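Local coordinates for protein malate dehydrogenase (Naegleria fowleri, PDB 6UM4) that probably catalyses the reversible, nicotinamide-cofactor-dependent interconversion of malate and oxaloacetate, as malate dehydrogenases do, at residues Gly120-Glu125 with Ala338-Met343; Asp197-Phe202 with Ala230-Ala235; Pro241-Thr246 with Gly382-Ile387; Leu251-Gly256 with Trp353-Ile358; Phe274-Asn279 with Gln284-Ser289. All coordinates share one frame; numbering follows the deposited sequence.

Contact 1: Gly120-Glu125 with Ala338-Met343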
# COMPACT_ATOMS: atom_id res chain seq x y z
N GLY A 120 10.47 2.33 -1.01
CA GLY A 120 11.55 2.52 -0.06
C GLY A 120 11.16 2.42 1.41
O GLY A 120 12.02 2.61 2.27
N GLU A 121 9.90 2.10 1.72
CA GLU A 121 9.45 2.07 3.12
C GLU A 121 10.04 0.89 3.88
O GLU A 121 10.46 1.04 5.03
CB GLU A 121 7.92 2.05 3.18
CG GLU A 121 7.32 2.04 4.60
CD GLU A 121 5.80 1.97 4.57
OE1 GLU A 121 5.24 1.97 3.44
OE2 GLU A 121 5.16 1.90 5.65
N MET A 122 10.08 -0.28 3.26
CA MET A 122 10.53 -1.46 3.99
C MET A 122 12.00 -1.37 4.38
O MET A 122 12.36 -1.67 5.52
CB MET A 122 10.27 -2.73 3.18
CG MET A 122 10.62 -3.98 3.97
SD MET A 122 10.09 -5.49 3.17
CE MET A 122 11.45 -5.74 2.03
N LEU A 123 12.85 -0.93 3.46
CA LEU A 123 14.29 -1.00 3.68
C LEU A 123 14.98 0.35 3.76
O LEU A 123 16.20 0.39 3.99
CB LEU A 123 14.98 -1.85 2.59
CG LEU A 123 14.55 -3.32 2.51
CD1 LEU A 123 15.32 -4.10 1.43
CD2 LEU A 123 14.65 -4.00 3.88
N GLY A 124 14.27 1.45 3.55
CA GLY A 124 14.88 2.77 3.65
C GLY A 124 14.93 3.48 2.30
O GLY A 124 15.09 2.85 1.24
N GLU A 125 14.81 4.81 2.35
CA GLU A 125 14.67 5.61 1.14
C GLU A 125 15.93 5.65 0.29
O GLU A 125 15.85 6.06 -0.87
CB GLU A 125 14.26 7.04 1.51
N ALA A 338 1.87 -5.65 8.31
CA ALA A 338 2.67 -6.33 9.33
C ALA A 338 3.97 -6.87 8.75
O ALA A 338 5.02 -6.85 9.42
CB ALA A 338 1.86 -7.46 9.96
N ALA A 339 3.93 -7.41 7.52
CA ALA A 339 5.16 -7.89 6.89
C ALA A 339 6.14 -6.75 6.64
O ALA A 339 7.33 -6.86 6.91
CB ALA A 339 4.86 -8.61 5.57
N ILE A 340 5.65 -5.62 6.13
CA ILE A 340 6.54 -4.47 5.99
C ILE A 340 7.15 -4.12 7.34
O ILE A 340 8.38 -3.99 7.46
CB ILE A 340 5.78 -3.27 5.39
CG1 ILE A 340 5.35 -3.58 3.95
CG2 ILE A 340 6.67 -2.05 5.37
CD1 ILE A 340 6.50 -3.76 2.96
N LYS A 341 6.33 -4.04 8.39
CA LYS A 341 6.87 -3.68 9.70
C LYS A 341 7.86 -4.74 10.20
O LYS A 341 8.92 -4.40 10.76
CB LYS A 341 5.75 -3.46 10.71
CG LYS A 341 4.97 -2.13 10.57
CD LYS A 341 3.85 -2.07 11.60
CE LYS A 341 3.25 -0.67 11.75
NZ LYS A 341 2.32 -0.29 10.64
N HIS A 342 7.53 -6.02 10.04
CA HIS A 342 8.43 -7.08 10.49
C HIS A 342 9.79 -6.96 9.81
O HIS A 342 10.83 -6.99 10.48
CB HIS A 342 7.79 -8.44 10.23
CG HIS A 342 8.68 -9.61 10.58
ND1 HIS A 342 8.36 -10.54 11.54
CD2 HIS A 342 9.88 -10.00 10.07
CE1 HIS A 342 9.32 -11.45 11.62
NE2 HIS A 342 10.26 -11.14 10.75
N MET A 343 9.81 -6.86 8.48
CA MET A 343 11.10 -6.78 7.77
C MET A 343 11.82 -5.49 8.10
O MET A 343 13.04 -5.48 8.32
CB MET A 343 10.89 -6.90 6.26
CG MET A 343 10.41 -8.25 5.84
SD MET A 343 11.59 -9.47 6.38
CE MET A 343 13.14 -8.82 5.71

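Contact 2: Asp197-Phe202 with Ala230-Ala235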
# COMPACT_ATOMS: atom_id res chain seq x y z
N ASP A 197 1.26 -30.86 3.22
CA ASP A 197 1.40 -30.29 1.89
C ASP A 197 2.20 -28.99 1.93
O ASP A 197 3.04 -28.74 1.05
CB ASP A 197 0.04 -30.07 1.24
CG ASP A 197 -0.68 -31.37 0.94
OD1 ASP A 197 -0.03 -32.44 1.04
OD2 ASP A 197 -1.87 -31.33 0.58
N ASN A 198 1.96 -28.15 2.93
CA ASN A 198 2.74 -26.92 3.01
C ASN A 198 4.17 -27.21 3.43
O ASN A 198 5.11 -26.57 2.94
CB ASN A 198 2.06 -25.94 3.97
CG ASN A 198 0.94 -25.19 3.31
OD1 ASN A 198 1.16 -24.24 2.56
ND2 ASN A 198 -0.29 -25.63 3.56
N ALA A 199 4.38 -28.18 4.33
CA ALA A 199 5.75 -28.55 4.67
C ALA A 199 6.52 -28.97 3.42
O ALA A 199 7.70 -28.62 3.27
CB ALA A 199 5.76 -29.65 5.73
N ALA A 200 5.87 -29.70 2.50
CA ALA A 200 6.52 -30.10 1.26
C ALA A 200 6.90 -28.87 0.43
O ALA A 200 7.95 -28.86 -0.23
CB ALA A 200 5.62 -31.04 0.47
N ILE A 201 6.05 -27.85 0.42
CA ILE A 201 6.37 -26.61 -0.28
C ILE A 201 7.58 -25.94 0.35
O ILE A 201 8.49 -25.46 -0.34
CB ILE A 201 5.16 -25.65 -0.30
CG1 ILE A 201 4.04 -26.17 -1.20
CG2 ILE A 201 5.56 -24.25 -0.69
CD1 ILE A 201 2.76 -25.40 -1.04
N PHE A 202 7.61 -25.85 1.69
CA PHE A 202 8.69 -25.12 2.34
C PHE A 202 9.95 -25.95 2.49
O PHE A 202 11.04 -25.39 2.65
CB PHE A 202 8.20 -24.54 3.67
CG PHE A 202 7.30 -23.36 3.46
CD1 PHE A 202 7.84 -22.09 3.30
CD2 PHE A 202 5.94 -23.53 3.31
CE1 PHE A 202 7.04 -21.01 3.06
CE2 PHE A 202 5.13 -22.46 3.06
CZ PHE A 202 5.68 -21.19 2.93
N ALA A 230 8.15 -22.22 8.80
CA ALA A 230 9.49 -21.67 9.01
C ALA A 230 10.44 -22.75 9.51
O ALA A 230 11.60 -22.84 9.07
CB ALA A 230 9.42 -20.52 10.02
N MET A 231 9.96 -23.58 10.44
CA MET A 231 10.77 -24.67 10.96
C MET A 231 11.19 -25.64 9.87
O MET A 231 12.32 -26.13 9.85
CB MET A 231 10.00 -25.40 12.05
CG MET A 231 10.84 -26.48 12.71
SD MET A 231 9.74 -27.82 13.17
CE MET A 231 9.27 -28.38 11.54
N ILE A 232 10.25 -26.00 8.99
CA ILE A 232 10.58 -26.89 7.87
C ILE A 232 11.58 -26.22 6.93
O ILE A 232 12.49 -26.87 6.39
CB ILE A 232 9.31 -27.32 7.12
CG1 ILE A 232 8.49 -28.26 7.98
CG2 ILE A 232 9.69 -28.02 5.82
CD1 ILE A 232 9.19 -29.58 8.25
N THR A 233 11.38 -24.93 6.65
CA THR A 233 12.31 -24.21 5.78
C THR A 233 13.73 -24.31 6.33
O THR A 233 14.67 -24.67 5.62
CB THR A 233 11.91 -22.75 5.65
OG1 THR A 233 10.56 -22.66 5.19
CG2 THR A 233 12.83 -22.03 4.67
N SER A 234 13.88 -23.98 7.62
CA SER A 234 15.18 -23.97 8.26
C SER A 234 15.79 -25.36 8.33
O SER A 234 17.00 -25.52 8.13
CB SER A 234 15.04 -23.37 9.67
OG SER A 234 16.29 -23.32 10.35
N ALA A 235 14.97 -26.38 8.62
CA ALA A 235 15.49 -27.74 8.72
C ALA A 235 16.08 -28.21 7.40
O ALA A 235 16.94 -29.09 7.39
CB ALA A 235 14.38 -28.71 9.13

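Contact 3: Pro241-Thr246 with Gly382-Ile387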
# COMPACT_ATOMS: atom_id res chain seq x y z
N PRO A 241 21.77 -19.76 9.08
CA PRO A 241 21.56 -19.67 10.51
C PRO A 241 20.08 -19.64 10.84
O PRO A 241 19.31 -18.87 10.24
CB PRO A 241 22.24 -18.34 10.89
CG PRO A 241 23.25 -18.12 9.80
CD PRO A 241 22.62 -18.67 8.57
N PRO A 242 19.63 -20.51 11.74
CA PRO A 242 18.19 -20.61 12.02
C PRO A 242 17.56 -19.29 12.40
O PRO A 242 16.39 -19.07 12.08
CB PRO A 242 18.13 -21.64 13.14
CG PRO A 242 19.37 -22.56 12.83
CD PRO A 242 20.42 -21.58 12.41
N GLU A 243 18.30 -18.39 13.05
CA GLU A 243 17.76 -17.10 13.45
C GLU A 243 17.46 -16.19 12.25
O GLU A 243 16.77 -15.18 12.42
CB GLU A 243 18.72 -16.39 14.40
CG GLU A 243 18.54 -16.81 15.85
CD GLU A 243 19.07 -18.20 16.13
OE1 GLU A 243 19.81 -18.74 15.27
OE2 GLU A 243 18.75 -18.74 17.22
N ASN A 244 18.02 -16.49 11.08
CA ASN A 244 17.74 -15.69 9.89
C ASN A 244 16.44 -16.09 9.19
O ASN A 244 16.12 -15.51 8.15
CB ASN A 244 18.92 -15.79 8.90
CG ASN A 244 20.14 -15.03 9.39
OD1 ASN A 244 20.06 -14.28 10.35
ND2 ASN A 244 21.27 -15.24 8.75
N ILE A 245 15.71 -17.07 9.71
CA ILE A 245 14.41 -17.48 9.17
C ILE A 245 13.39 -17.35 10.28
O ILE A 245 13.46 -18.07 11.28
CB ILE A 245 14.45 -18.93 8.65
CG1 ILE A 245 15.56 -19.11 7.62
CG2 ILE A 245 13.09 -19.34 8.11
CD1 ILE A 245 15.65 -20.53 7.08
N THR A 246 12.41 -16.44 10.11
CA THR A 246 11.38 -16.27 11.13
C THR A 246 10.00 -16.39 10.51
O THR A 246 9.82 -16.33 9.29
CB THR A 246 11.52 -14.92 11.83
OG1 THR A 246 11.40 -13.87 10.87
CG2 THR A 246 12.87 -14.81 12.52
N GLY A 382 19.66 -7.35 10.86
CA GLY A 382 19.31 -8.76 10.97
C GLY A 382 19.42 -9.37 12.35
O GLY A 382 19.06 -10.54 12.51
N LYS A 383 19.81 -8.61 13.36
CA LYS A 383 20.06 -9.15 14.70
C LYS A 383 18.93 -8.79 15.65
O LYS A 383 18.56 -7.61 15.78
CB LYS A 383 21.40 -8.64 15.23
CG LYS A 383 22.56 -8.87 14.27
CD LYS A 383 23.65 -7.82 14.45
CE LYS A 383 24.87 -8.09 13.57
NZ LYS A 383 24.66 -7.93 12.09
N TYR A 384 18.41 -9.79 16.37
CA TYR A 384 17.40 -9.58 17.39
C TYR A 384 17.75 -10.42 18.61
O TYR A 384 18.55 -11.36 18.53
CB TYR A 384 15.98 -9.94 16.91
CG TYR A 384 15.85 -11.37 16.39
CD1 TYR A 384 15.82 -12.45 17.26
CD2 TYR A 384 15.76 -11.62 15.02
CE1 TYR A 384 15.72 -13.76 16.78
CE2 TYR A 384 15.63 -12.92 14.54
CZ TYR A 384 15.61 -13.98 15.42
OH TYR A 384 15.50 -15.27 14.93
N GLY A 385 17.16 -10.05 19.75
CA GLY A 385 17.35 -10.76 21.00
C GLY A 385 16.08 -10.81 21.84
O GLY A 385 15.37 -9.81 21.99
N VAL A 386 15.79 -11.99 22.38
CA VAL A 386 14.63 -12.14 23.24
C VAL A 386 14.79 -11.25 24.46
O VAL A 386 15.88 -11.15 25.04
CB VAL A 386 14.46 -13.62 23.63
CG1 VAL A 386 13.32 -13.80 24.60
CG2 VAL A 386 14.24 -14.46 22.37
N ILE A 387 13.69 -10.59 24.86
CA ILE A 387 13.72 -9.80 26.08
C ILE A 387 13.99 -10.74 27.24
O ILE A 387 13.29 -11.74 27.42
CB ILE A 387 12.40 -9.03 26.27
CG1 ILE A 387 12.09 -8.17 25.05
CG2 ILE A 387 12.47 -8.16 27.52
CD1 ILE A 387 13.09 -7.04 24.86

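Contact 4: Leu251-Gly256 with Trp353-Ile358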
# COMPACT_ATOMS: atom_id res chain seq x y z
N LEU A 251 1.35 -9.30 12.93
CA LEU A 251 -0.02 -8.84 12.76
C LEU A 251 -0.84 -9.12 14.02
O LEU A 251 -1.63 -8.27 14.45
CB LEU A 251 -0.66 -9.48 11.53
CG LEU A 251 -2.09 -8.97 11.31
CD1 LEU A 251 -2.10 -7.46 11.08
CD2 LEU A 251 -2.87 -9.73 10.24
N ASP A 252 -0.66 -10.29 14.63
CA ASP A 252 -1.23 -10.53 15.95
C ASP A 252 -0.79 -9.44 16.91
O ASP A 252 -1.61 -8.85 17.64
CB ASP A 252 -0.83 -11.91 16.48
CG ASP A 252 -1.12 -13.05 15.49
OD1 ASP A 252 -2.26 -13.19 14.99
OD2 ASP A 252 -0.21 -13.87 15.27
N HIS A 253 0.51 -9.15 16.92
CA HIS A 253 1.07 -8.12 17.78
C HIS A 253 0.38 -6.77 17.57
O HIS A 253 -0.12 -6.16 18.52
CB HIS A 253 2.57 -8.02 17.51
CG HIS A 253 3.27 -6.97 18.31
ND1 HIS A 253 4.05 -7.27 19.41
CD2 HIS A 253 3.32 -5.62 18.17
CE1 HIS A 253 4.54 -6.15 19.91
NE2 HIS A 253 4.12 -5.14 19.18
N ASP A 254 0.31 -6.32 16.31
CA ASP A 254 -0.31 -5.04 16.03
C ASP A 254 -1.80 -5.05 16.34
O ASP A 254 -2.37 -4.00 16.66
CB ASP A 254 -0.06 -4.64 14.56
CG ASP A 254 1.40 -4.29 14.28
OD1 ASP A 254 2.16 -4.01 15.25
OD2 ASP A 254 1.79 -4.30 13.09
N ARG A 255 -2.46 -6.20 16.18
CA ARG A 255 -3.88 -6.26 16.53
C ARG A 255 -4.08 -6.08 18.02
O ARG A 255 -5.03 -5.42 18.45
CB ARG A 255 -4.48 -7.58 16.05
CG ARG A 255 -4.70 -7.63 14.55
CD ARG A 255 -4.99 -9.04 14.10
NE ARG A 255 -5.57 -9.08 12.77
CZ ARG A 255 -5.71 -10.19 12.06
NH1 ARG A 255 -5.27 -11.35 12.55
NH2 ARG A 255 -6.25 -10.13 10.86
N GLY A 256 -3.18 -6.66 18.83
CA GLY A 256 -3.24 -6.43 20.26
C GLY A 256 -3.05 -4.97 20.61
O GLY A 256 -3.79 -4.41 21.43
N TRP A 353 9.58 -3.39 22.14
CA TRP A 353 9.37 -4.82 21.98
C TRP A 353 8.53 -5.07 20.73
O TRP A 353 7.50 -4.42 20.52
CB TRP A 353 8.61 -5.42 23.17
CG TRP A 353 9.27 -5.37 24.49
CD1 TRP A 353 10.40 -4.69 24.83
CD2 TRP A 353 8.80 -6.01 25.68
NE1 TRP A 353 10.66 -4.88 26.17
CE2 TRP A 353 9.69 -5.68 26.71
CE3 TRP A 353 7.70 -6.83 25.97
CZ2 TRP A 353 9.53 -6.15 28.01
CZ3 TRP A 353 7.54 -7.28 27.27
CH2 TRP A 353 8.44 -6.94 28.27
N VAL A 354 8.95 -6.03 19.92
CA VAL A 354 8.09 -6.53 18.87
C VAL A 354 8.04 -8.04 19.02
O VAL A 354 8.84 -8.65 19.75
CB VAL A 354 8.57 -6.11 17.45
CG1 VAL A 354 8.56 -4.60 17.34
CG2 VAL A 354 9.96 -6.67 17.14
N SER A 355 7.03 -8.64 18.41
CA SER A 355 6.87 -10.08 18.39
C SER A 355 7.36 -10.63 17.05
O SER A 355 7.05 -10.08 16.00
CB SER A 355 5.41 -10.49 18.62
OG SER A 355 4.93 -10.07 19.88
N MET A 356 8.13 -11.71 17.13
CA MET A 356 8.59 -12.51 16.01
C MET A 356 8.56 -13.97 16.46
O MET A 356 8.88 -14.26 17.61
CB MET A 356 10.03 -12.15 15.60
CG MET A 356 10.21 -10.68 15.11
SD MET A 356 11.95 -10.23 14.89
CE MET A 356 12.34 -11.00 13.32
N ALA A 357 8.16 -14.87 15.56
CA ALA A 357 8.26 -16.32 15.78
C ALA A 357 9.65 -16.78 15.36
O ALA A 357 9.98 -16.76 14.16
CB ALA A 357 7.19 -17.07 15.00
N ILE A 358 10.45 -17.23 16.32
CA ILE A 358 11.88 -17.43 16.09
C ILE A 358 12.25 -18.85 16.53
O ILE A 358 11.50 -19.49 17.28
CB ILE A 358 12.72 -16.37 16.84
CG1 ILE A 358 12.67 -16.65 18.35
CG2 ILE A 358 12.16 -14.96 16.59
CD1 ILE A 358 13.44 -15.66 19.20
O HOH W 1 5.49 -2.71 19.51

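Contact 5: Phe274-Asn279 with Gln284-Ser289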
# COMPACT_ATOMS: atom_id res chain seq x y z
N PHE A 274 4.62 -4.90 24.95
CA PHE A 274 3.59 -5.87 24.57
C PHE A 274 4.23 -6.97 23.72
O PHE A 274 5.19 -6.71 22.99
CB PHE A 274 2.45 -5.18 23.78
CG PHE A 274 1.36 -6.13 23.35
CD1 PHE A 274 0.55 -6.73 24.30
CD2 PHE A 274 1.18 -6.43 22.01
CE1 PHE A 274 -0.45 -7.62 23.92
CE2 PHE A 274 0.19 -7.30 21.62
CZ PHE A 274 -0.63 -7.90 22.57
N ALA A 275 3.68 -8.18 23.81
CA ALA A 275 4.24 -9.29 23.04
C ALA A 275 3.21 -10.39 22.83
O ALA A 275 2.30 -10.58 23.64
CB ALA A 275 5.48 -9.87 23.73
N ILE A 276 3.39 -11.13 21.74
CA ILE A 276 2.65 -12.35 21.42
C ILE A 276 3.58 -13.54 21.65
O ILE A 276 4.70 -13.55 21.13
CB ILE A 276 2.15 -12.30 19.97
CG1 ILE A 276 1.33 -11.02 19.73
CG2 ILE A 276 1.39 -13.54 19.58
CD1 ILE A 276 0.01 -10.96 20.49
N TRP A 277 3.14 -14.53 22.43
CA TRP A 277 3.89 -15.77 22.62
C TRP A 277 3.25 -16.91 21.83
O TRP A 277 2.02 -17.00 21.72
CB TRP A 277 3.95 -16.20 24.09
CG TRP A 277 4.59 -15.25 25.06
CD1 TRP A 277 4.00 -14.16 25.65
CD2 TRP A 277 5.90 -15.34 25.62
NE1 TRP A 277 4.88 -13.53 26.48
CE2 TRP A 277 6.06 -14.25 26.50
CE3 TRP A 277 6.97 -16.22 25.45
CZ2 TRP A 277 7.23 -14.02 27.20
CZ3 TRP A 277 8.14 -15.99 26.14
CH2 TRP A 277 8.26 -14.89 27.01
N GLY A 278 4.08 -17.81 21.31
CA GLY A 278 3.56 -19.07 20.81
C GLY A 278 3.37 -19.19 19.30
O GLY A 278 4.16 -18.67 18.52
N ASN A 279 2.31 -19.88 18.91
CA ASN A 279 2.01 -20.19 17.52
C ASN A 279 1.21 -19.06 16.88
O ASN A 279 0.37 -18.43 17.52
CB ASN A 279 1.20 -21.49 17.49
CG ASN A 279 1.22 -22.17 16.16
OD1 ASN A 279 1.93 -21.76 15.27
ND2 ASN A 279 0.43 -23.24 16.03
N GLN A 284 -2.33 -18.67 20.32
CA GLN A 284 -1.37 -17.65 20.68
C GLN A 284 -1.71 -17.05 22.03
O GLN A 284 -2.86 -17.07 22.48
CB GLN A 284 -1.36 -16.55 19.62
CG GLN A 284 -2.63 -15.73 19.64
CD GLN A 284 -2.69 -14.73 18.52
OE1 GLN A 284 -2.25 -13.59 18.68
NE2 GLN A 284 -3.30 -15.12 17.40
N TYR A 285 -0.69 -16.55 22.71
CA TYR A 285 -0.92 -15.87 23.97
C TYR A 285 -0.54 -14.42 23.84
O TYR A 285 0.65 -14.08 23.90
CB TYR A 285 -0.15 -16.54 25.11
CG TYR A 285 -0.27 -15.77 26.39
CD1 TYR A 285 -1.52 -15.30 26.83
CD2 TYR A 285 0.84 -15.48 27.15
CE1 TYR A 285 -1.63 -14.57 27.99
CE2 TYR A 285 0.73 -14.76 28.32
CZ TYR A 285 -0.50 -14.31 28.73
OH TYR A 285 -0.58 -13.60 29.89
N PRO A 286 -1.50 -13.52 23.64
CA PRO A 286 -1.21 -12.08 23.70
C PRO A 286 -0.98 -11.68 25.15
O PRO A 286 -1.86 -11.83 25.99
CB PRO A 286 -2.48 -11.43 23.13
CG PRO A 286 -3.33 -12.58 22.58
CD PRO A 286 -2.93 -13.78 23.38
N ASP A 287 0.21 -11.16 25.44
CA ASP A 287 0.68 -11.05 26.82
C ASP A 287 0.71 -9.58 27.21
O ASP A 287 1.53 -8.81 26.69
CB ASP A 287 2.06 -11.70 26.96
CG ASP A 287 2.54 -11.76 28.41
OD1 ASP A 287 1.79 -11.37 29.32
OD2 ASP A 287 3.68 -12.23 28.62
N LEU A 288 -0.19 -9.19 28.12
CA LEU A 288 -0.23 -7.85 28.69
C LEU A 288 0.50 -7.76 30.03
O LEU A 288 0.47 -6.70 30.66
CB LEU A 288 -1.68 -7.39 28.90
CG LEU A 288 -2.45 -6.98 27.63
CD1 LEU A 288 -3.92 -6.65 27.89
CD2 LEU A 288 -1.75 -5.82 26.96
N SER A 289 1.18 -8.83 30.46
CA SER A 289 1.70 -8.87 31.83
C SER A 289 2.65 -7.71 32.11
O SER A 289 2.75 -7.29 33.27
CB SER A 289 2.43 -10.19 32.12
OG SER A 289 1.63 -11.32 31.84

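Contact 1: Gly120-Glu125 with Ala338-Met343
Met122 swings CG directly opposite its backbone N (chi1 -175°) and stays stretched at the next bond, which carries its sulfur out to helix 332-348. There SD rests 3.5 Å from CB of Met343, and the two methionines lie alongside each other, pointing the same way. The bend at the last torsion of Met122 (chi3 83°) then turns CE off this line. Nearer its backbone, Met122 CB meets Ile340 CD1 at 3.9 Å; the same methyl lies 4.0 Å from Met122 SD, so one isoleucine branch serves two points of the thioether chain. The other branch, Ile340 CG2, touches Glu121 CD at 4.2 Å, the two side chains crossing at about a right angle. Here the loop after helix 108-118 of the Rossmann-type NAD-binding region is packed against a helix of the C-terminal alpha/beta region, and Met122 and Met343 both rest on Ile178 of the parallel sheet. Positive phi at Gly120, where helical geometry is first left, begins this loop, and Gly124 N bonds back to Gly120 O at 2.8 Å. Glu121 OE2 forms a salt bridge with Arg116.

Contact 2: Asp197-Phe202 with Ala230-Ala235
Ala199 is the first residue of segment 197-202 to meet the second helix, and it does so twice through Ile232. Its CB lies 3.8 Å from CG1 of that isoleucine, while its carbonyl O comes within 3.3 Å of CG2, a methyl group set against a backbone oxygen. The fork of Ile232 accounts for this double touch: CG1 stands opposite its own carbonyl carbon (chi1 -70°), leaving CG2 opposite the backbone N, so the two branches reach different parts of the same alanine. One turn further on, Phe202 continues the line. Its backbone C is 3.9 Å from Ile232 CG2, and its CD1 approaches Thr233 OG1 at 3.4 Å, the two side chains meeting at a slant. Phe202 O also receives a CA-H...O contact from Thr233 CA at 3.6 Å. The threonine hydroxyl is bonded to Asn229 O of its own helix, and meets the ring without a bond to it. The helix axes approach within 8.5 Å, at a signed crossing angle of -38°. Both helices belong to the Rossmann-type NAD-binding region. Val414 of helix 394-414 covers Ala199 and Ile232 together, whereas Thr233 leans on Ile245 of strand 245-247, the outermost strand on that side of the parallel sheet within the chain.

Contact 3: Pro241-Thr246 with Gly382-Ile387
Tyr384 and Glu243 join strand 383-386 to the short 3-10 turn that leads into strand 245-247. From CB of Tyr384 the ring sets out with CG between the backbone N and carbonyl carbon (chi1 56°), a setting that sends it across to the other segment, and on the way it also meets the ring of Trp346. Along one ring side, CE2 comes within 3.3 Å of Glu243 O and 3.9 Å of Thr246 CG2. CZ follows, 4.1 Å from CB of Glu243, whose side chain crosses the tyrosine at about a right angle. At the tip, OH donates to Glu243 O at 2.8 Å, lying in the carbonyl plane on a lone pair, with a C=O...O angle of 110°. Tyr384 OH also has Glu243 CB and CG as neighbours, and Thr246 CG2 lies 3.6 Å from it, the two side chains coming from opposite directions. A polar tip is thus seated among aliphatic carbons and satisfied by one backbone carbonyl. Thr246 OG1 is bonded to His342. The contact spans the NAD-binding and C-terminal regions near the surface. Its chemistry implies a division within Glu243: the main-chain carbonyl takes the tyrosine hydroxyl, which gives the phenol O-H a defined direction, while the carboxylate of the same residue pairs with Arg361.

Contact 4: Leu251-Gly256 with Trp353-Ile358
The imidazole of His253 presents its edge to Ser355, and three polar atoms lie around that ring in its plane: Ser355 OG, the oxygen of a water, and OD1 of the next residue, Asp254. The ring of Phe274 also meets it at a slant. A second flat group of the helix, the guanidinium of Arg255, has Leu251 CD2 over the centre of one face, 3.4 Å above the plane. His253 ND1 is hydrogen-bonded to Ser355 OG at 3.0 Å, with an angle of 159°; either atom could be the donor. On the other nitrogen, NE2 shares a 2.8 Å bond with the water, which in turn donates to Trp353 O at 2.8 Å. Both ring nitrogens are therefore tied to one strand, one directly and one through solvent, which should fix the rotation of the imidazole. The extended first torsion (chi1 179°) carries the ring to the strand. Between its two anchors, CE1 passes 3.7 Å from Val354 CA. This arrangement docks helix 250-264 on an outer strand of the antiparallel sheet in the C-terminal alpha/beta region, the helix and strand running roughly antiparallel at 147°. One residue earlier in the helix, Asp252 bonds His280, a pairing consistent with the Asp-His dyad of this family. Ser355 OG has a further partner in Ile276 N of strand 271-277, in another antiparallel sheet.

Contact 5: Phe274-Asn279 with Gln284-Ser289
Asp287 divides its carboxylate between two tasks: OD1 is gripped by Ser289 N at 2.9 Å and by Ser289 OG, while OD2 turns across the hairpin to Trp277. The backbone grip makes an Asx turn. OD2 uses its anti lone pair to accept from Trp277 NE1 at 2.8 Å, a bent bond (135°) tilted from the indole plane; with Asp287 CG opposite its backbone N, the two side chains lie abreast. On the same face Trp277 CD1 meets Tyr285 CD2 at 3.7 Å, the rings modestly tilted and offset enough that little of one lies over the other. Backbone bonds of the antiparallel pair run beneath: Trp277 N to Tyr285 O and Tyr285 N to Trp277 O, each at 2.9 Å, and Asp287 N to Ala275 O at 2.8 Å. On the face of Ile276 and Pro286, Ile276 CD1 packs on Pro286 CB at 3.7 Å. Buried Gln284 OE1, without a polar partner in the model, lies 3.7 Å from Ile276 CG2, while Gln284 NE2 bonds to Ser281 O. Around the hairpin, helix 394-414 covers Trp277 and Tyr285, helix 305-317 covers Pro286 and Leu288, and helix 250-264 packs against Phe274 and Ile276.

Contacts 1 and 2 are buried and apolar, without a hydrogen bond across either; contact 2 ties two helices of the NAD-binding region, while contact 1 bridges to the C-terminal region. Contact 3 spans the same boundary near the surface, and there one phenol-to-carbonyl bond crosses between the segments. Contacts 4 and 5 are buried but polar: a histidine, a serine and a water in one, a strand ladder with an indole-carboxylate bond in the other. Their centres lie 8 Å apart, and Ser355 probably joins them through Ile276 N. Contact 1 meets contact 3 through His342 and Thr246, and contacts 1 and 4 both touch the second subunit.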